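Local atomic coordinates of tudor domain-containing protein 1 (Mus musculus, PDB entry 4B9W), a protein that acts in spermatogenesis as a scaffold that binds arginine-methylated Piwi proteins and takes part in piRNA-guided repression of transposable elements. Residues A[21-26]-A[32-37]; A[85-90]-A[94-99]; A[74-79]-A[103-108]. All coordinates share one frame; numbering follows the deposited sequence.

Contact 1 of 3, residues A[21-26]-A[32-37]; sequences VVVCMM and FYCHFL
C24 places its side chain over one face of the H35 imidazole. C24 SG lies 3.8 Å from the centroid of the H35 ring, in a sulfur-aromatic contact. C24 CB shares that face, while V22 CG2 comes to the ring edge near its plane. These residues belong to a beta hairpin of strands 18-26 and 31-36, interrupted by a classic beta bulge. It lies in the nuclease-like (OB-fold) part of the extended Tudor domain.

At the bulge C24 and M25 both face Y33. C24 N is 2.8 Å from Y33 O and M25 N is 3.3 Å from it. Both donors reach this oxygen from the same face of its carbonyl plane. Y33 N answers with a nearly straight bond (175°) to M25 O. C24 SG sits between the backbone N and the carbonyl carbon (chi1 54°), which carries the sulfur back over H35. V22 and H35 form a hydrogen-bonded pair.

H35 NE2 is hydrogen-bonded to D102 O, which sets the turn of the ring. On the face with V21, V23, C34 and F36, helix 145-155 meets V23 and M26, and strand 171-178 meets V21, F32 and F36. The M26 backbone hydrogen-bonds to the bound peptide, and M25 packs on the peptide backbone. V21 CG1 lies over one face of the F36 ring in a CH-pi contact, 3.6 Å from its centroid and offset toward the rim.

Contact 2 of 3, residues A[85-90]-A[94-99]; sequences ALVKEI and GNVKVH
The E89 carboxylate is the flat group that meets the other strand. K97 CD lies over one of its faces, 4.0 Å from E89 CD. The two side chains run side by side and point the same way, with E89 CB 3.9 Å from K97 CB. Their charged ends do not form a salt bridge, since E89 OE1 and K97 NZ are 4.2 Å apart. A water joins them instead. It donates to E89 OE2 and accepts from K97 NZ, at 3.0 Å from that nitrogen. Outside the hairpin, a basic side chain of the bound peptide forms a salt bridge with E89 OE2. E89 OE2 thus has two partners, the water and the peptide's basic group, and the positive charges nearby are likely to favour the charged form. K97 has CG anti to its carbonyl carbon (chi1 -67°) and is extended beyond it, which carries the amine past the carboxylate.

Strands 81-90 and 96-100 form this antiparallel hairpin, part of the Tudor barrel, a member of the SH3 clan. A classic beta bulge lies at K88 and E89, which both face K97. K97 O accepts from K88 N at 2.8 Å and from E89 N at 3.1 Å. K97 N returns a bond to E89 O. Beyond the bulge L86 and H99 make a hydrogen-bonded pair.

The opposite face of the hairpin is apolar. V87 CG1 meets V96 CG1 at 3.7 Å, the two side chains crossing obliquely. A85 CB packs on V98 CB at 4.0 Å. L114 of strand 114-116 touches both V96 and V98 on this side, and A74 of strand 71-76 meets A85 and V98.

Contact 3 of 3, residues A[74-79]-A[103-108]; sequences AFFSGD and YGNVEE
N105 ND2 donates to E107 OE2 at 3.1 Å, and the F76 ring rests against this bonded pair. The bond is nearly straight (178°). It lies in the amide plane of N105 and uses the anti lone pair of E107 OE2. F76 CE1 meets both partners, 3.5 Å from N105 ND2 and 3.7 Å from E107 OE2. The ring is turned 70° from the amide plane. E107 CG adds an apolar touch, 3.7 Å from F76 CD1. E107 is bent at its second torsion (chi2 -60°), which folds the carboxylate back toward N105. One face of the F76 ring carries G78 N over its centre, from the turn that follows.

With ND2 given to E107, N105 OD1 faces the ligand and is hydrogen-bonded to a modified side chain of the bound peptide. D79 and Y103 pack on a modified side chain too. The site is consistent with the aromatic cage by which Tudor domains read methylated arginine. An alanine at E107 removes the acceptor of N105 ND2, so the amide would probably be held less firmly, and a gap is likely to open beside F76 CE1.

F76 also meets the F100 ring edge-to-face. F100 belongs to strand 96-100, which separates strand 106-109 from strand 81-90 in the sheet, and 81-90 in turn pairs with strand 71-76, which carries F76.

In the fold
Contacts 2 and 3 share the five-stranded Tudor sheet, their centres about 10 Å apart, with contact 2 nested in the loop that contact 3 closes. V98 N probably bonds E107 O at 2.9 Å, and N95 ND2 probably bonds E108 OE2. Contact 1 stands in the nuclease-like part, about 16 Å from contact 3 and 22 Å from contact 2, centre to centre. The two parts meet mainly at Y103 and G104; Y103 O is 3.2 Å from M25 CB and 3.3 Å from C24 SG. The bound peptide reaches all three contacts: M25 and M26, E89 and I90, and F76, D79, Y103 and N105.

Contact 1 of 3, residues A[21-26]-A[32-37]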
ATOM      1  N   VAL A  21      16.135  10.017  16.809  1.00 13.53           N
ATOM      2  CA  VAL A  21      15.076   9.102  16.465  1.00 12.88           C
ATOM      3  C   VAL A  21      15.356   7.705  17.005  1.00 12.76           C
ATOM      4  O   VAL A  21      16.503   7.327  17.273  1.00 13.34           O
ATOM      5  CB  VAL A  21      14.892   9.005  14.935  1.00 12.76           C
ATOM      6  CG1 VAL A  21      14.569  10.373  14.343  1.00 12.22           C
ATOM      7  CG2 VAL A  21      16.112   8.378  14.269  1.00 12.24           C
ATOM      8  N   VAL A  22      14.277   6.962  17.191  1.00 12.52           N
ATOM      9  CA  VAL A  22      14.296   5.522  17.339  1.00 12.33           C
ATOM     10  C   VAL A  22      13.346   5.050  16.241  1.00 11.81           C
ATOM     11  O   VAL A  22      12.279   5.647  16.039  1.00 10.67           O
ATOM     12  CB  VAL A  22      13.792   5.024  18.730  1.00 13.07           C
ATOM     13  CG1 VAL A  22      14.887   5.167  19.791  1.00 13.31           C
ATOM     14  CG2 VAL A  22      12.529   5.757  19.156  1.00 12.95           C
ATOM     15  N   VAL A  23      13.768   4.027  15.499  1.00 11.39           N
ATOM     16  CA  VAL A  23      12.954   3.463  14.439  1.00 11.16           C
ATOM     17  C   VAL A  23      11.876   2.569  15.088  1.00 11.17           C
ATOM     18  O   VAL A  23      12.205   1.656  15.833  1.00 10.88           O
ATOM     19  CB  VAL A  23      13.844   2.684  13.445  1.00 11.13           C
ATOM     20  CG1 VAL A  23      13.001   2.010  12.350  1.00 11.16           C
ATOM     21  CG2 VAL A  23      14.894   3.625  12.836  1.00 10.88           C
ATOM     22  N   CYS A  24      10.602   2.854  14.847  1.00 11.02           N
ATOM     23  CA  CYS A  24       9.518   2.043  15.433  1.00 11.55           C
ATOM     24  C   CYS A  24       8.878   1.042  14.441  1.00 11.69           C
ATOM     25  O   CYS A  24       8.177   0.093  14.828  1.00 11.51           O
ATOM     26  CB  CYS A  24       8.455   2.954  16.052  1.00 11.71           C
ATOM     27  SG  CYS A  24       7.794   4.221  14.940  1.00 12.34           S
ATOM     28  N   MET A  25       9.079   1.252  13.155  1.00 11.80           N
ATOM     29  CA  MET A  25       8.613   0.255  12.202  1.00 12.14           C
ATOM     30  C   MET A  25       9.497   0.321  10.963  1.00 12.80           C
ATOM     31  O   MET A  25      10.079   1.364  10.656  1.00 13.09           O
ATOM     32  CB  MET A  25       7.114   0.449  11.898  1.00 11.78           C
ATOM     33  CG  MET A  25       6.485  -0.596  10.965  1.00 11.58           C
ATOM     34  SD  MET A  25       6.359  -2.260  11.640  1.00 10.92           S
ATOM     35  CE  MET A  25       6.268  -3.213  10.101  1.00 11.36           C
ATOM     36  N   MET A  26       9.652  -0.822  10.303  1.00 13.66           N
ATOM     37  CA  MET A  26      10.609  -0.971   9.228  1.00 14.12           C
ATOM     38  C   MET A  26      10.032  -1.832   8.120  1.00 13.18           C
ATOM     39  O   MET A  26       9.495  -2.910   8.372  1.00 12.57           O
ATOM     40  CB  MET A  26      11.856  -1.631   9.784  1.00 15.81           C
ATOM     41  CG  MET A  26      12.819  -2.162   8.743  1.00 17.31           C
ATOM     42  SD  MET A  26      13.956  -0.921   8.121  1.00 20.49           S
ATOM     43  CE  MET A  26      15.441  -1.903   8.269  1.00 17.24           C
ATOM     44  N   PHE A  32      10.489   3.498   6.321  1.00  9.90           N
ATOM     45  CA  PHE A  32      10.555   3.116   7.702  1.00  9.94           C
ATOM     46  C   PHE A  32       9.977   4.226   8.540  1.00  9.93           C
ATOM     47  O   PHE A  32       9.847   5.356   8.082  1.00 10.13           O
ATOM     48  CB  PHE A  32      11.992   2.776   8.130  1.00  9.69           C
ATOM     49  CG  PHE A  32      12.963   3.918   8.007  1.00  9.71           C
ATOM     50  CD1 PHE A  32      13.498   4.261   6.785  1.00  9.72           C
ATOM     51  CD2 PHE A  32      13.345   4.659   9.141  1.00  9.79           C
ATOM     52  CE1 PHE A  32      14.394   5.318   6.670  1.00  9.67           C
ATOM     53  CE2 PHE A  32      14.236   5.708   9.033  1.00  9.76           C
ATOM     54  CZ  PHE A  32      14.772   6.029   7.796  1.00  9.65           C
ATOM     55  N   TYR A  33       9.613   3.886   9.767  1.00  9.76           N
ATOM     56  CA  TYR A  33       8.906   4.799  10.624  1.00  9.76           C
ATOM     57  C   TYR A  33       9.719   5.080  11.869  1.00  9.56           C
ATOM     58  O   TYR A  33      10.325   4.171  12.434  1.00  9.07           O
ATOM     59  CB  TYR A  33       7.536   4.203  10.964  1.00  9.88           C
ATOM     60  CG  TYR A  33       6.625   4.229   9.775  1.00 10.27           C
ATOM     61  CD1 TYR A  33       6.722   3.266   8.779  1.00 10.36           C
ATOM     62  CD2 TYR A  33       5.706   5.245   9.612  1.00 10.45           C
ATOM     63  CE1 TYR A  33       5.908   3.309   7.664  1.00 10.60           C
ATOM     64  CE2 TYR A  33       4.880   5.286   8.500  1.00 10.60           C
ATOM     65  CZ  TYR A  33       4.988   4.327   7.539  1.00 10.62           C
ATOM     66  OH  TYR A  33       4.175   4.372   6.447  1.00 10.51           O
ATOM     67  N   CYS A  34       9.736   6.348  12.281  1.00  9.66           N
ATOM     68  CA  CYS A  34      10.515   6.761  13.443  1.00  9.55           C
ATOM     69  C   CYS A  34       9.663   7.514  14.437  1.00  9.41           C
ATOM     70  O   CYS A  34       8.750   8.247  14.057  1.00  9.03           O
ATOM     71  CB  CYS A  34      11.670   7.680  13.031  1.00  9.84           C
ATOM     72  SG  CYS A  34      13.002   6.911  12.072  1.00 10.49           S
ATOM     73  N   HIS A  35       9.973   7.319  15.714  1.00  9.38           N
ATOM     74  CA  HIS A  35       9.630   8.278  16.730  1.00  9.72           C
ATOM     75  C   HIS A  35      10.734   9.302  16.803  1.00 10.30           C
ATOM     76  O   HIS A  35      11.907   8.949  16.980  1.00 10.07           O
ATOM     77  CB  HIS A  35       9.479   7.607  18.072  1.00  9.66           C
ATOM     78  CG  HIS A  35       8.310   6.673  18.155  1.00  9.30           C
ATOM     79  ND1 HIS A  35       8.340   5.537  18.889  1.00  9.21           N
ATOM     80  CD2 HIS A  35       7.063   6.735  17.568  1.00  9.27           C
ATOM     81  CE1 HIS A  35       7.161   4.908  18.785  1.00  9.53           C
ATOM     82  NE2 HIS A  35       6.374   5.639  17.965  1.00  9.55           N
ATOM     83  N   PHE A  36      10.362  10.575  16.641  1.00 11.11           N
ATOM     84  CA  PHE A  36      11.277  11.699  16.794  1.00 12.40           C
ATOM     85  C   PHE A  36      11.256  12.186  18.254  1.00 13.87           C
ATOM     86  O   PHE A  36      10.192  12.525  18.807  1.00 15.10           O
ATOM     87  CB  PHE A  36      10.936  12.790  15.778  1.00 12.35           C
ATOM     88  CG  PHE A  36      11.300  12.413  14.360  1.00 12.40           C
ATOM     89  CD1 PHE A  36      10.582  11.458  13.671  1.00 12.26           C
ATOM     90  CD2 PHE A  36      12.392  12.989  13.735  1.00 12.77           C
ATOM     91  CE1 PHE A  36      10.913  11.118  12.370  1.00 12.29           C
ATOM     92  CE2 PHE A  36      12.744  12.654  12.434  1.00 12.42           C
ATOM     93  CZ  PHE A  36      12.009  11.714  11.751  1.00 12.56           C
ATOM     94  N   LEU A  37      12.416  12.142  18.897  1.00 14.73           N
ATOM     95  CA  LEU A  37      12.499  12.364  20.337  1.00 16.11           C
ATOM     96  C   LEU A  37      12.675  13.844  20.613  1.00 17.28           C
ATOM     97  O   LEU A  37      13.779  14.321  20.926  1.00 17.97           O
ATOM     98  CB  LEU A  37      13.625  11.539  20.972  1.00 15.98           C
ATOM     99  CG  LEU A  37      13.712  10.046  20.638  1.00 16.01           C
ATOM    100  CD1 LEU A  37      14.947   9.433  21.296  1.00 15.58           C
ATOM    101  CD2 LEU A  37      12.454   9.291  21.034  1.00 16.81           C
TER

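Contact 2 of 3, residues A[85-90]-A[94-99]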
ATOM      1  N   ALA A  85      -5.514   5.005  15.421  1.00 10.31           N
ATOM      2  CA  ALA A  85      -5.458   4.439  14.092  1.00 10.02           C
ATOM      3  C   ALA A  85      -6.333   5.231  13.109  1.00 10.34           C
ATOM      4  O   ALA A  85      -7.198   6.010  13.514  1.00  9.49           O
ATOM      5  CB  ALA A  85      -5.896   2.991  14.154  1.00  9.90           C
ATOM      6  N   LEU A  86      -6.040   5.052  11.812  1.00 10.92           N
ATOM      7  CA  LEU A  86      -6.858   5.502  10.709  1.00 11.37           C
ATOM      8  C   LEU A  86      -7.310   4.285   9.901  1.00 11.88           C
ATOM      9  O   LEU A  86      -6.522   3.356   9.638  1.00 11.59           O
ATOM     10  CB  LEU A  86      -6.072   6.454   9.781  1.00 11.84           C
ATOM     11  CG  LEU A  86      -5.774   7.885  10.213  1.00 11.68           C
ATOM     12  CD1 LEU A  86      -4.719   8.500   9.278  1.00 11.72           C
ATOM     13  CD2 LEU A  86      -7.038   8.753  10.257  1.00 11.78           C
ATOM     14  N   VAL A  87      -8.577   4.300   9.487  1.00 12.13           N
ATOM     15  CA  VAL A  87      -9.101   3.275   8.598  1.00 12.36           C
ATOM     16  C   VAL A  87      -8.394   3.375   7.231  1.00 13.11           C
ATOM     17  O   VAL A  87      -8.446   4.409   6.549  1.00 13.29           O
ATOM     18  CB  VAL A  87     -10.633   3.401   8.465  1.00 12.21           C
ATOM     19  CG1 VAL A  87     -11.188   2.434   7.425  1.00 12.40           C
ATOM     20  CG2 VAL A  87     -11.289   3.173   9.821  1.00 11.62           C
ATOM     21  N   LYS A  88      -7.727   2.298   6.836  1.00 13.89           N
ATOM     22  CA  LYS A  88      -7.008   2.262   5.578  1.00 14.64           C
ATOM     23  C   LYS A  88      -7.800   1.480   4.524  1.00 14.12           C
ATOM     24  O   LYS A  88      -7.928   1.930   3.383  1.00 13.48           O
ATOM     25  CB  LYS A  88      -5.612   1.673   5.783  1.00 16.21           C
ATOM     26  CG  LYS A  88      -4.713   1.833   4.563  1.00 18.11           C
ATOM     27  CD  LYS A  88      -3.284   2.151   4.956  1.00 20.21           C
ATOM     28  CE  LYS A  88      -2.649   3.202   4.054  1.00 22.11           C
ATOM     29  NZ  LYS A  88      -1.750   2.570   3.056  1.00 23.75           N
ATOM     30  N   GLU A  89      -8.358   0.336   4.916  1.00 13.56           N
ATOM     31  CA  GLU A  89      -9.147  -0.485   3.999  1.00 13.61           C
ATOM     32  C   GLU A  89     -10.370  -1.116   4.655  1.00 12.73           C
ATOM     33  O   GLU A  89     -10.336  -1.439   5.836  1.00 11.98           O
ATOM     34  CB  GLU A  89      -8.280  -1.607   3.426  1.00 14.31           C
ATOM     35  CG  GLU A  89      -6.889  -1.168   2.998  1.00 15.22           C
ATOM     36  CD  GLU A  89      -6.195  -2.199   2.156  1.00 16.15           C
ATOM     37  OE1 GLU A  89      -6.777  -3.265   1.905  1.00 17.21           O
ATOM     38  OE2 GLU A  89      -5.074  -1.933   1.716  1.00 18.94           O
ATOM     39  N   ILE A  90     -11.436  -1.293   3.872  1.00 12.19           N
ATOM     40  CA  ILE A  90     -12.595  -2.104   4.281  1.00 11.90           C
ATOM     41  C   ILE A  90     -12.725  -3.290   3.331  1.00 11.76           C
ATOM     42  O   ILE A  90     -12.873  -3.133   2.095  1.00 10.84           O
ATOM     43  CB  ILE A  90     -13.913  -1.306   4.304  1.00 11.97           C
ATOM     44  CG1 ILE A  90     -13.775  -0.089   5.223  1.00 12.34           C
ATOM     45  CG2 ILE A  90     -15.071  -2.165   4.808  1.00 11.85           C
ATOM     46  CD1 ILE A  90     -14.923   0.885   5.125  1.00 12.68           C
ATOM     47  N   GLY A  94     -15.946  -7.908   5.807  1.00 12.06           N
ATOM     48  CA  GLY A  94     -16.441  -6.990   6.852  1.00 11.68           C
ATOM     49  C   GLY A  94     -15.327  -6.518   7.768  1.00 11.34           C
ATOM     50  O   GLY A  94     -15.512  -5.608   8.570  1.00 11.00           O
ATOM     51  N   ASN A  95     -14.161  -7.135   7.671  1.00 11.37           N
ATOM     52  CA  ASN A  95     -13.002  -6.659   8.444  1.00 11.46           C
ATOM     53  C   ASN A  95     -12.438  -5.386   7.870  1.00 11.08           C
ATOM     54  O   ASN A  95     -12.721  -5.030   6.726  1.00 11.18           O
ATOM     55  CB  ASN A  95     -11.916  -7.728   8.500  1.00 11.92           C
ATOM     56  CG  ASN A  95     -12.312  -8.879   9.371  1.00 12.06           C
ATOM     57  OD1 ASN A  95     -13.423  -8.908   9.885  1.00 12.80           O
ATOM     58  ND2 ASN A  95     -11.414  -9.839   9.534  1.00 12.31           N
ATOM     59  N   VAL A  96     -11.636  -4.707   8.676  1.00 10.74           N
ATOM     60  CA  VAL A  96     -11.124  -3.379   8.357  1.00 10.59           C
ATOM     61  C   VAL A  96      -9.598  -3.401   8.589  1.00 10.77           C
ATOM     62  O   VAL A  96      -9.134  -3.908   9.624  1.00 10.85           O
ATOM     63  CB  VAL A  96     -11.800  -2.302   9.264  1.00 10.73           C
ATOM     64  CG1 VAL A  96     -11.255  -0.918   8.977  1.00 10.50           C
ATOM     65  CG2 VAL A  96     -13.323  -2.289   9.101  1.00 10.53           C
ATOM     66  N   LYS A  97      -8.815  -2.890   7.633  1.00 10.50           N
ATOM     67  CA  LYS A  97      -7.386  -2.658   7.888  1.00 10.44           C
ATOM     68  C   LYS A  97      -7.164  -1.273   8.407  1.00  9.80           C
ATOM     69  O   LYS A  97      -7.676  -0.294   7.860  1.00  9.61           O
ATOM     70  CB  LYS A  97      -6.519  -2.860   6.655  1.00 10.60           C
ATOM     71  CG  LYS A  97      -6.495  -4.300   6.226  1.00 10.85           C
ATOM     72  CD  LYS A  97      -5.353  -4.588   5.307  1.00 10.83           C
ATOM     73  CE  LYS A  97      -5.392  -6.048   4.933  1.00 11.04           C
ATOM     74  NZ  LYS A  97      -4.487  -6.298   3.789  1.00 11.29           N
ATOM     75  N   VAL A  98      -6.363  -1.199   9.455  1.00  9.32           N
ATOM     76  CA  VAL A  98      -6.103   0.047  10.126  1.00  9.46           C
ATOM     77  C   VAL A  98      -4.611   0.347  10.134  1.00  9.75           C
ATOM     78  O   VAL A  98      -3.801  -0.569  10.289  1.00 10.29           O
ATOM     79  CB  VAL A  98      -6.645   0.020  11.563  1.00  9.20           C
ATOM     80  CG1 VAL A  98      -8.158  -0.032  11.519  1.00  8.84           C
ATOM     81  CG2 VAL A  98      -6.049  -1.158  12.349  1.00  9.05           C
ATOM     82  N   HIS A  99      -4.289   1.623   9.928  1.00 10.06           N
ATOM     83  CA  HIS A  99      -2.953   2.171  10.063  1.00 10.64           C
ATOM     84  C   HIS A  99      -2.752   2.704  11.443  1.00 10.58           C
ATOM     85  O   HIS A  99      -3.377   3.688  11.838  1.00  9.90           O
ATOM     86  CB  HIS A  99      -2.747   3.308   9.067  1.00 11.53           C
ATOM     87  CG  HIS A  99      -1.358   3.869   9.097  1.00 12.62           C
ATOM     88  ND1 HIS A  99      -0.368   3.388   8.307  1.00 14.15           N
ATOM     89  CD2 HIS A  99      -0.790   4.839   9.903  1.00 12.70           C
ATOM     90  CE1 HIS A  99       0.774   4.064   8.585  1.00 14.45           C
ATOM     91  NE2 HIS A  99       0.500   4.949   9.569  1.00 13.61           N
TER
HETATM   92  O   HOH W   1      -3.422  -4.277   1.840  1.00 22.86           O

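Contact 3 of 3, residues A[74-79]-A[103-108]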
ATOM      1  N   ALA A  74      -7.957   1.357  17.747  1.00 12.77           N
ATOM      2  CA  ALA A  74      -7.939  -0.012  17.235  1.00 12.35           C
ATOM      3  C   ALA A  74      -7.122  -0.887  18.175  1.00 12.33           C
ATOM      4  O   ALA A  74      -6.088  -0.468  18.659  1.00 12.25           O
ATOM      5  CB  ALA A  74      -7.350  -0.049  15.822  1.00 11.83           C
ATOM      6  N   PHE A  75      -7.599  -2.100  18.426  1.00 12.50           N
ATOM      7  CA  PHE A  75      -6.909  -3.060  19.280  1.00 13.13           C
ATOM      8  C   PHE A  75      -5.768  -3.696  18.486  1.00 13.05           C
ATOM      9  O   PHE A  75      -5.981  -4.140  17.377  1.00 12.56           O
ATOM     10  CB  PHE A  75      -7.930  -4.122  19.726  1.00 13.49           C
ATOM     11  CG  PHE A  75      -7.369  -5.200  20.589  1.00 13.82           C
ATOM     12  CD1 PHE A  75      -7.144  -4.977  21.929  1.00 14.47           C
ATOM     13  CD2 PHE A  75      -7.097  -6.453  20.071  1.00 14.00           C
ATOM     14  CE1 PHE A  75      -6.620  -5.981  22.738  1.00 14.60           C
ATOM     15  CE2 PHE A  75      -6.581  -7.463  20.875  1.00 14.12           C
ATOM     16  CZ  PHE A  75      -6.346  -7.228  22.204  1.00 14.38           C
ATOM     17  N   PHE A  76      -4.559  -3.702  19.036  1.00 14.08           N
ATOM     18  CA  PHE A  76      -3.394  -4.322  18.383  1.00 15.14           C
ATOM     19  C   PHE A  76      -3.053  -5.650  19.076  1.00 16.41           C
ATOM     20  O   PHE A  76      -2.589  -5.680  20.230  1.00 15.91           O
ATOM     21  CB  PHE A  76      -2.187  -3.357  18.393  1.00 14.98           C
ATOM     22  CG  PHE A  76      -0.925  -3.950  17.829  1.00 14.35           C
ATOM     23  CD1 PHE A  76      -0.919  -4.535  16.565  1.00 14.23           C
ATOM     24  CD2 PHE A  76       0.259  -3.954  18.566  1.00 14.29           C
ATOM     25  CE1 PHE A  76       0.232  -5.094  16.040  1.00 14.15           C
ATOM     26  CE2 PHE A  76       1.410  -4.520  18.045  1.00 14.13           C
ATOM     27  CZ  PHE A  76       1.399  -5.095  16.780  1.00 14.17           C
ATOM     28  N   SER A  77      -3.309  -6.748  18.370  1.00 17.70           N
ATOM     29  CA  SER A  77      -3.181  -8.090  18.942  1.00 18.70           C
ATOM     30  C   SER A  77      -1.724  -8.456  19.262  1.00 18.79           C
ATOM     31  O   SER A  77      -1.481  -9.288  20.126  1.00 18.73           O
ATOM     32  CB  SER A  77      -3.761  -9.120  17.978  1.00 19.09           C
ATOM     33  OG  SER A  77      -3.114  -8.946  16.738  1.00 20.22           O
ATOM     34  N   GLY A  78      -0.778  -7.831  18.565  1.00 18.17           N
ATOM     35  CA  GLY A  78       0.643  -7.928  18.898  1.00 18.09           C
ATOM     36  C   GLY A  78       0.984  -7.734  20.377  1.00 18.18           C
ATOM     37  O   GLY A  78       1.792  -8.486  20.912  1.00 18.97           O
ATOM     38  N   ASP A  79       0.393  -6.740  21.045  1.00 17.24           N
ATOM     39  CA  ASP A  79       0.603  -6.589  22.498  1.00 17.03           C
ATOM     40  C   ASP A  79      -0.683  -6.497  23.336  1.00 16.41           C
ATOM     41  O   ASP A  79      -0.611  -6.345  24.544  1.00 15.35           O
ATOM     42  CB  ASP A  79       1.477  -5.365  22.782  1.00 17.94           C
ATOM     43  CG  ASP A  79       0.772  -4.046  22.464  1.00 18.27           C
ATOM     44  OD1 ASP A  79      -0.351  -4.077  21.913  1.00 18.59           O
ATOM     45  OD2 ASP A  79       1.348  -2.977  22.763  1.00 17.67           O
ATOM     46  N   TYR A 103       2.892   4.504  15.114  1.00 11.78           N
ATOM     47  CA  TYR A 103       3.939   3.452  14.949  1.00 12.07           C
ATOM     48  C   TYR A 103       4.243   3.104  13.482  1.00 12.32           C
ATOM     49  O   TYR A 103       5.387   2.845  13.147  1.00 12.21           O
ATOM     50  CB  TYR A 103       3.577   2.172  15.756  1.00 12.04           C
ATOM     51  CG  TYR A 103       3.368   2.471  17.242  1.00 12.27           C
ATOM     52  CD1 TYR A 103       2.122   2.879  17.710  1.00 12.17           C
ATOM     53  CD2 TYR A 103       4.419   2.387  18.156  1.00 11.94           C
ATOM     54  CE1 TYR A 103       1.921   3.202  19.038  1.00 12.35           C
ATOM     55  CE2 TYR A 103       4.229   2.674  19.493  1.00 12.25           C
ATOM     56  CZ  TYR A 103       2.967   3.106  19.929  1.00 12.69           C
ATOM     57  OH  TYR A 103       2.739   3.435  21.253  1.00 12.88           O
ATOM     58  N   GLY A 104       3.220   3.074  12.627  1.00 12.50           N
ATOM     59  CA  GLY A 104       3.410   2.918  11.194  1.00 12.53           C
ATOM     60  C   GLY A 104       3.054   1.560  10.632  1.00 12.62           C
ATOM     61  O   GLY A 104       3.154   1.360   9.422  1.00 13.32           O
ATOM     62  N   ASN A 105       2.651   0.626  11.492  1.00 12.80           N
ATOM     63  CA  ASN A 105       2.149  -0.683  11.048  1.00 12.54           C
ATOM     64  C   ASN A 105       0.671  -0.648  10.687  1.00 12.82           C
ATOM     65  O   ASN A 105      -0.110   0.204  11.179  1.00 12.90           O
ATOM     66  CB  ASN A 105       2.406  -1.788  12.073  1.00 12.36           C
ATOM     67  CG  ASN A 105       1.788  -1.498  13.424  1.00 12.15           C
ATOM     68  OD1 ASN A 105       2.017  -0.451  13.979  1.00 11.33           O
ATOM     69  ND2 ASN A 105       1.009  -2.438  13.956  1.00 12.05           N
ATOM     70  N   VAL A 106       0.308  -1.559   9.799  1.00 12.98           N
ATOM     71  CA  VAL A 106      -1.065  -1.736   9.347  1.00 13.39           C
ATOM     72  C   VAL A 106      -1.499  -3.139   9.742  1.00 13.77           C
ATOM     73  O   VAL A 106      -0.788  -4.086   9.454  1.00 15.10           O
ATOM     74  CB  VAL A 106      -1.173  -1.574   7.808  1.00 13.39           C
ATOM     75  CG1 VAL A 106      -2.538  -2.053   7.286  1.00 12.93           C
ATOM     76  CG2 VAL A 106      -0.908  -0.127   7.407  1.00 13.13           C
ATOM     77  N   GLU A 107      -2.652  -3.276  10.389  1.00 13.55           N
ATOM     78  CA  GLU A 107      -3.199  -4.594  10.751  1.00 13.32           C
ATOM     79  C   GLU A 107      -4.679  -4.757  10.309  1.00 12.96           C
ATOM     80  O   GLU A 107      -5.447  -3.802  10.302  1.00 11.86           O
ATOM     81  CB  GLU A 107      -3.121  -4.820  12.274  1.00 14.14           C
ATOM     82  CG  GLU A 107      -1.758  -4.598  12.933  1.00 14.81           C
ATOM     83  CD  GLU A 107      -0.658  -5.505  12.401  1.00 16.08           C
ATOM     84  OE1 GLU A 107      -0.977  -6.666  12.058  1.00 16.71           O
ATOM     85  OE2 GLU A 107       0.529  -5.058  12.348  1.00 16.92           O
ATOM     86  N   GLU A 108      -5.072  -5.979   9.983  1.00 12.90           N
ATOM     87  CA  GLU A 108      -6.474  -6.314   9.750  1.00 12.99           C
ATOM     88  C   GLU A 108      -7.176  -6.641  11.067  1.00 12.94           C
ATOM     89  O   GLU A 108      -6.747  -7.551  11.788  1.00 12.12           O
ATOM     90  CB  GLU A 108      -6.579  -7.513   8.834  1.00 13.53           C
ATOM     91  CG  GLU A 108      -8.024  -7.905   8.542  1.00 13.85           C
ATOM     92  CD  GLU A 108      -8.133  -8.985   7.494  1.00 14.33           C
ATOM     93  OE1 GLU A 108      -7.185  -9.130   6.707  1.00 15.30           O
ATOM     94  OE2 GLU A 108      -9.173  -9.681   7.454  1.00 15.28           O
TER